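Local coordinates for hydrolase (Thermococcus thioreducens, PDB 6IAH), which probably hydrolyses phosphoglycolate and other phosphate esters as a magnesium-binding phosphatase of the haloacid dehalogenase superfamily, at residues A[9-14]-A[162-167]; A[16-21]-A[126-131]. All coordinates share one frame; numbering follows the deposited sequence. Where two conformers were deposited one is given.

In the fold
Both contacts flank the short two-stranded antiparallel pair of strands 12-13 and 129-130, which corresponds to the flap of the HAD fold and whose strands lead into and out of the helical cap. Backbone bonds L11 O to I131 N and D13 N to R129 O tie the segments of the two contacts together, and contact 2 is nested in the chain loop closed by contact 1. Both are largely buried, but their chemistry differs. Contact 1 seats the flap on helix 154-164 of the core domain through aliphatic side chains alone. Contact 2 lies where flap meets cap, near the magnesium-binding aspartates, and depends on a hydroxyl and a carboxylate.

Contact 1 (A[9-14]-A[162-167]); sequences GVLIDV and RIIGFK
The flap of the HAD fold rests here on the core domain: L11 and I12, just beyond the magnesium-binding residue D8, pack against I163 and I164 in the last turn of helix 154-164. I12 carries most of the contact. Its CG1 lies 3.8 Å from CG1 of I164, and its CD1 is equally close to CD1 of I164; the two side chains cross at about a right angle, so each ethyl arm lies across the other. From the preceding residue of the helix, CG2 of I163 comes up to CG1 of I12 at 4.0 Å, so the I12 arm touches two successive residues of the helix. The rotation of I12 explains this reach: CG1 stands anti to the carbonyl carbon (chi1 -69°), and the arm is extended beyond it. L11 adds a smaller patch, with its CB 3.8 Å from CD1 of I164. I164 was modelled in two conformers, and its distances belong to one of them, so its exact fit is less certain. Branched aliphatic residues suit I12, I164 and L11 because much of the surrounding surface is apolar: A160 of the same helix touches I12, L137 of helix 134-141 touches I164, and V229 at the start of helix 229-239 touches L11. G165 ends the helix with positive phi, a conformation easy for glycine, while G9 N donates to I12 O at 2.8 Å across the turn that follows strand 2-5. D13, a magnesium-site residue in this protein, turns its carboxylate away from the isoleucines. A turn just past the DxD motif at the end of strand 2-5, then a two-stranded flap opened by the cap insertion and backed by a core helix, is consistent with the squiggle and flap of HAD phosphatases.

Contact 2 (A[16-21]-A[126-131]); sequences ESYDEA and KKERPI
This is a buried polar contact between cap and flap of the HAD fold: S17, in the first turn of cap helix 17-32, meets E128, where the chain leaves the cap for strand 129-130. E128 reaches across with its chain extended beyond CG (chi2 175°), bringing its carboxylate to the helix start. The carboxylate has other partners: OE2 also binds the hydroxyl of Y109 on helix 100-110, and OE1 forms a salt bridge with R152. Replacing E128 by an alanine would probably leave the hydroxyls of S17 and Y109 without this acceptor and R152 without this countercharge. Y18 crosses E128 at about a right angle, its OH bonded to the magnesium-binding D8, so a tyrosine spans from this buried cluster to the active site. Over one face of its ring sits E128 OE2, 4.1 Å above the plane and offset toward the rim, with the ring and carboxylate planes 57° apart. Serine suits the place because its short hydroxyl arm brings a donor to the carboxylate while its CB packs on CG of E128 at 3.7 Å; S17 OG donates to OE2 of E128 at 2.7 Å, on the anti side and 17° out of the carboxylate plane.

Contact 1 (A[9-14]-A[162-167])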
loop_
_atom_site.group_PDB
_atom_site.type_symbol
_atom_site.label_atom_id
_atom_site.label_comp_id
_atom_site.label_asym_id
_atom_site.label_seq_id
_atom_site.Cartn_x
_atom_site.Cartn_y
_atom_site.Cartn_z
ATOM N N GLY A 9 2.214 6.265 -3.478
ATOM C CA GLY A 9 2.570 7.568 -2.970
ATOM C C GLY A 9 3.818 8.142 -3.661
ATOM O O GLY A 9 4.171 9.290 -3.369
ATOM N N VAL A 10 4.513 7.350 -4.512
ATOM C CA VAL A 10 5.714 7.791 -5.220
ATOM C C VAL A 10 5.472 7.700 -6.733
ATOM O O VAL A 10 5.457 8.729 -7.418
ATOM C CB VAL A 10 6.955 6.949 -4.817
ATOM C CG1 VAL A 10 8.140 7.257 -5.710
ATOM C CG2 VAL A 10 7.322 7.192 -3.352
ATOM N N LEU A 11 5.346 6.486 -7.288
ATOM C CA LEU A 11 5.014 6.328 -8.724
ATOM C C LEU A 11 3.527 6.485 -9.020
ATOM O O LEU A 11 3.186 6.896 -10.125
ATOM C CB LEU A 11 5.482 4.987 -9.260
ATOM C CG LEU A 11 6.977 4.716 -9.018
ATOM C CD1 LEU A 11 7.406 3.306 -9.460
ATOM C CD2 LEU A 11 7.875 5.751 -9.676
ATOM N N ILE A 12 2.672 6.046 -8.087
ATOM C CA ILE A 12 1.209 5.980 -8.278
ATOM C C ILE A 12 0.515 6.662 -7.109
ATOM O O ILE A 12 0.864 6.412 -5.917
ATOM C CB ILE A 12 0.725 4.511 -8.355
ATOM C CG1 ILE A 12 1.238 3.885 -9.666
ATOM C CG2 ILE A 12 -0.795 4.426 -8.359
ATOM C CD1 ILE A 12 1.014 2.395 -9.782
ATOM N N ASP A 13 -0.458 7.516 -7.436
ATOM C CA ASP A 13 -1.343 8.117 -6.437
ATOM C C ASP A 13 -2.484 7.121 -6.308
ATOM O O ASP A 13 -3.269 6.944 -7.276
ATOM C CB ASP A 13 -1.868 9.452 -6.933
ATOM C CG ASP A 13 -2.877 10.109 -5.999
ATOM O OD1 ASP A 13 -3.366 9.566 -4.996
ATOM O OD2 ASP A 13 -3.207 11.262 -6.320
ATOM N N VAL A 14 -2.581 6.487 -5.143
ATOM C CA VAL A 14 -3.599 5.466 -4.922
ATOM C C VAL A 14 -4.751 6.163 -4.310
ATOM O O VAL A 14 -5.293 5.647 -3.301
ATOM C CB VAL A 14 -3.144 4.266 -4.066
ATOM C CG1 VAL A 14 -2.036 3.539 -4.827
ATOM C CG2 VAL A 14 -2.676 4.649 -2.649
ATOM N N ARG A 162 0.611 -1.325 -15.526
ATOM C CA ARG A 162 -0.421 -0.806 -16.415
ATOM C C ARG A 162 -0.709 0.649 -16.171
ATOM O O ARG A 162 -0.822 1.444 -17.115
ATOM C CB ARG A 162 -1.719 -1.596 -16.278
ATOM C CG ARG A 162 -1.557 -3.068 -16.711
ATOM C CD ARG A 162 -2.951 -3.672 -16.643
ATOM N NE ARG A 162 -2.939 -5.093 -16.398
ATOM C CZ ARG A 162 -4.049 -5.771 -16.088
ATOM N NH1 ARG A 162 -5.238 -5.200 -16.098
ATOM N NH2 ARG A 162 -3.970 -7.022 -15.843
ATOM N N ILE A 163 -0.803 1.011 -14.915
ATOM C CA ILE A 163 -1.151 2.400 -14.550
ATOM C C ILE A 163 -0.036 3.364 -14.988
ATOM O O ILE A 163 -0.308 4.424 -15.472
ATOM C CB ILE A 163 -1.413 2.515 -13.024
ATOM C CG1 ILE A 163 -2.710 1.777 -12.657
ATOM C CG2 ILE A 163 -1.545 3.978 -12.550
ATOM C CD1 ILE A 163 -2.802 1.351 -11.245
ATOM N N ILE A 164 1.217 2.943 -14.747
ATOM C CA ILE A 164 2.411 3.729 -15.020
ATOM C C ILE A 164 2.733 3.764 -16.505
ATOM O O ILE A 164 3.085 4.806 -17.036
ATOM C CB ILE A 164 3.624 3.169 -14.225
ATOM C CG1 ILE A 164 3.397 3.387 -12.730
ATOM C CG2 ILE A 164 4.945 3.819 -14.655
ATOM C CD1 ILE A 164 4.203 2.506 -11.815
ATOM N N GLY A 165 2.582 2.634 -17.182
ATOM C CA GLY A 165 2.986 2.481 -18.549
ATOM C C GLY A 165 4.463 2.191 -18.655
ATOM O O GLY A 165 5.134 2.664 -19.594
ATOM N N PHE A 166 4.969 1.420 -17.703
ATOM C CA PHE A 166 6.378 1.018 -17.704
ATOM C C PHE A 166 6.517 -0.255 -16.935
ATOM O O PHE A 166 5.876 -0.438 -15.895
ATOM C CB PHE A 166 7.251 2.131 -17.107
ATOM C CG PHE A 166 8.745 1.856 -17.183
ATOM C CD1 PHE A 166 9.482 2.266 -18.286
ATOM C CD2 PHE A 166 9.408 1.277 -16.127
ATOM C CE1 PHE A 166 10.845 2.029 -18.341
ATOM C CE2 PHE A 166 10.786 1.045 -16.168
ATOM C CZ PHE A 166 11.500 1.424 -17.274
ATOM N N LYS A 167 7.356 -1.150 -17.432
ATOM C CA LYS A 167 7.558 -2.463 -16.825
ATOM C C LYS A 167 8.850 -2.458 -15.961
ATOM O O LYS A 167 9.873 -1.949 -16.406
ATOM C CB LYS A 167 7.662 -3.506 -17.969
ATOM C CG LYS A 167 7.282 -4.932 -17.592
ATOM C CD LYS A 167 6.397 -5.571 -18.661
#

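Contact 2 (A[16-21]-A[126-131])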
loop_
_atom_site.group_PDB
_atom_site.type_symbol
_atom_site.label_atom_id
_atom_site.label_comp_id
_atom_site.label_asym_id
_atom_site.label_seq_id
_atom_site.Cartn_x
_atom_site.Cartn_y
_atom_site.Cartn_z
ATOM N N GLU A 16 -6.822 7.294 -2.654
ATOM C CA GLU A 16 -7.582 6.598 -1.655
ATOM C C GLU A 16 -8.462 5.341 -2.150
ATOM O O GLU A 16 -9.563 5.110 -1.577
ATOM C CB GLU A 16 -8.260 7.673 -0.782
ATOM C CG GLU A 16 -7.205 8.586 -0.119
ATOM C CD GLU A 16 -6.467 9.487 -1.157
ATOM O OE1 GLU A 16 -7.159 10.333 -1.776
ATOM O OE2 GLU A 16 -5.235 9.320 -1.419
ATOM N N SER A 17 -7.946 4.580 -3.187
ATOM C CA SER A 17 -8.608 3.425 -3.843
ATOM C C SER A 17 -8.793 2.364 -2.743
ATOM O O SER A 17 -9.854 1.814 -2.604
ATOM C CB SER A 17 -7.776 2.779 -4.945
ATOM O OG SER A 17 -6.480 2.388 -4.423
ATOM N N TYR A 18 -7.726 2.090 -1.976
ATOM C CA TYR A 18 -7.811 1.128 -0.878
ATOM C C TYR A 18 -8.762 1.583 0.215
ATOM O O TYR A 18 -9.465 0.760 0.803
ATOM C CB TYR A 18 -6.463 0.911 -0.239
ATOM C CG TYR A 18 -5.315 0.511 -1.179
ATOM C CD1 TYR A 18 -5.275 -0.708 -1.811
ATOM C CD2 TYR A 18 -4.191 1.325 -1.254
ATOM C CE1 TYR A 18 -4.169 -1.079 -2.596
ATOM C CE2 TYR A 18 -3.099 0.975 -2.023
ATOM C CZ TYR A 18 -3.067 -0.213 -2.677
ATOM O OH TYR A 18 -1.887 -0.499 -3.370
ATOM N N ASP A 19 -8.731 2.867 0.533
ATOM C CA ASP A 19 -9.630 3.390 1.540
ATOM C C ASP A 19 -11.089 3.212 1.149
ATOM O O ASP A 19 -11.884 2.856 1.984
ATOM C CB ASP A 19 -9.365 4.872 1.792
ATOM C CG ASP A 19 -8.063 5.149 2.552
ATOM O OD1 ASP A 19 -7.329 4.220 2.943
ATOM O OD2 ASP A 19 -7.813 6.336 2.795
ATOM N N GLU A 20 -11.448 3.474 -0.104
ATOM C CA GLU A 20 -12.830 3.292 -0.556
ATOM C C GLU A 20 -13.175 1.796 -0.664
ATOM O O GLU A 20 -14.300 1.416 -0.428
ATOM C CB GLU A 20 -13.080 4.022 -1.880
ATOM C CG GLU A 20 -14.514 3.971 -2.413
ATOM C CD GLU A 20 -15.455 4.967 -1.755
ATOM O OE1 GLU A 20 -15.006 5.771 -0.914
ATOM O OE2 GLU A 20 -16.655 4.927 -2.070
ATOM N N ALA A 21 -12.215 0.934 -0.988
ATOM C CA ALA A 21 -12.503 -0.477 -0.963
ATOM C C ALA A 21 -12.806 -0.992 0.454
ATOM O O ALA A 21 -13.703 -1.838 0.631
ATOM C CB ALA A 21 -11.325 -1.247 -1.594
ATOM N N LYS A 126 -8.734 1.026 -10.715
ATOM C CA LYS A 126 -8.665 1.847 -11.900
ATOM C C LYS A 126 -8.861 3.338 -11.582
ATOM O O LYS A 126 -8.676 4.152 -12.466
ATOM C CB LYS A 126 -9.627 1.291 -12.983
ATOM C CG LYS A 126 -9.339 -0.195 -13.271
ATOM C CD LYS A 126 -10.155 -0.813 -14.402
ATOM C CE LYS A 126 -11.583 -0.251 -14.521
ATOM N NZ LYS A 126 -12.539 -0.570 -13.408
ATOM N N LYS A 127 -9.194 3.696 -10.335
ATOM C CA LYS A 127 -9.184 5.110 -9.915
ATOM C C LYS A 127 -7.783 5.604 -9.519
ATOM O O LYS A 127 -7.620 6.778 -9.278
ATOM C CB LYS A 127 -10.133 5.337 -8.769
ATOM C CG LYS A 127 -11.609 5.115 -9.153
ATOM C CD LYS A 127 -12.463 5.744 -8.065
ATOM C CE LYS A 127 -13.922 5.329 -8.120
ATOM N NZ LYS A 127 -14.476 5.627 -9.458
ATOM N N GLU A 128 -6.789 4.692 -9.427
ATOM C CA GLU A 128 -5.388 5.051 -9.147
ATOM C C GLU A 128 -4.815 5.751 -10.414
ATOM O O GLU A 128 -5.228 5.434 -11.582
ATOM C CB GLU A 128 -4.585 3.791 -8.788
ATOM C CG GLU A 128 -5.090 3.116 -7.515
ATOM C CD GLU A 128 -4.416 1.807 -7.159
ATOM O OE1 GLU A 128 -3.436 1.495 -7.846
ATOM O OE2 GLU A 128 -4.860 1.103 -6.181
ATOM N N ARG A 129 -3.889 6.690 -10.194
ATOM C CA ARG A 129 -3.368 7.547 -11.255
ATOM C C ARG A 129 -1.864 7.574 -11.185
ATOM O O ARG A 129 -1.284 7.584 -10.080
ATOM C CB ARG A 129 -3.862 8.979 -11.021
ATOM C CG ARG A 129 -5.335 9.114 -11.306
ATOM C CD ARG A 129 -5.831 10.549 -11.420
ATOM N NE ARG A 129 -5.093 11.576 -10.656
ATOM C CZ ARG A 129 -5.604 12.775 -10.301
ATOM N NH1 ARG A 129 -6.862 13.118 -10.612
ATOM N NH2 ARG A 129 -4.864 13.650 -9.613
ATOM N N PRO A 130 -1.210 7.640 -12.347
ATOM C CA PRO A 130 0.253 7.709 -12.328
ATOM C C PRO A 130 0.720 9.068 -11.785
ATOM O O PRO A 130 0.065 10.102 -12.035
ATOM C CB PRO A 130 0.621 7.504 -13.800
ATOM C CG PRO A 130 -0.551 7.994 -14.551
ATOM C CD PRO A 130 -1.725 7.599 -13.730
ATOM N N ILE A 131 1.717 9.048 -10.911
ATOM C CA ILE A 131 2.476 10.281 -10.605
ATOM C C ILE A 131 3.669 10.361 -11.556
ATOM O O ILE A 131 3.894 11.351 -12.193
ATOM C CB ILE A 131 2.942 10.352 -9.130
ATOM C CG1 ILE A 131 1.742 10.227 -8.181
ATOM C CG2 ILE A 131 3.741 11.626 -8.895
ATOM C CD1 ILE A 131 2.106 9.873 -6.742
#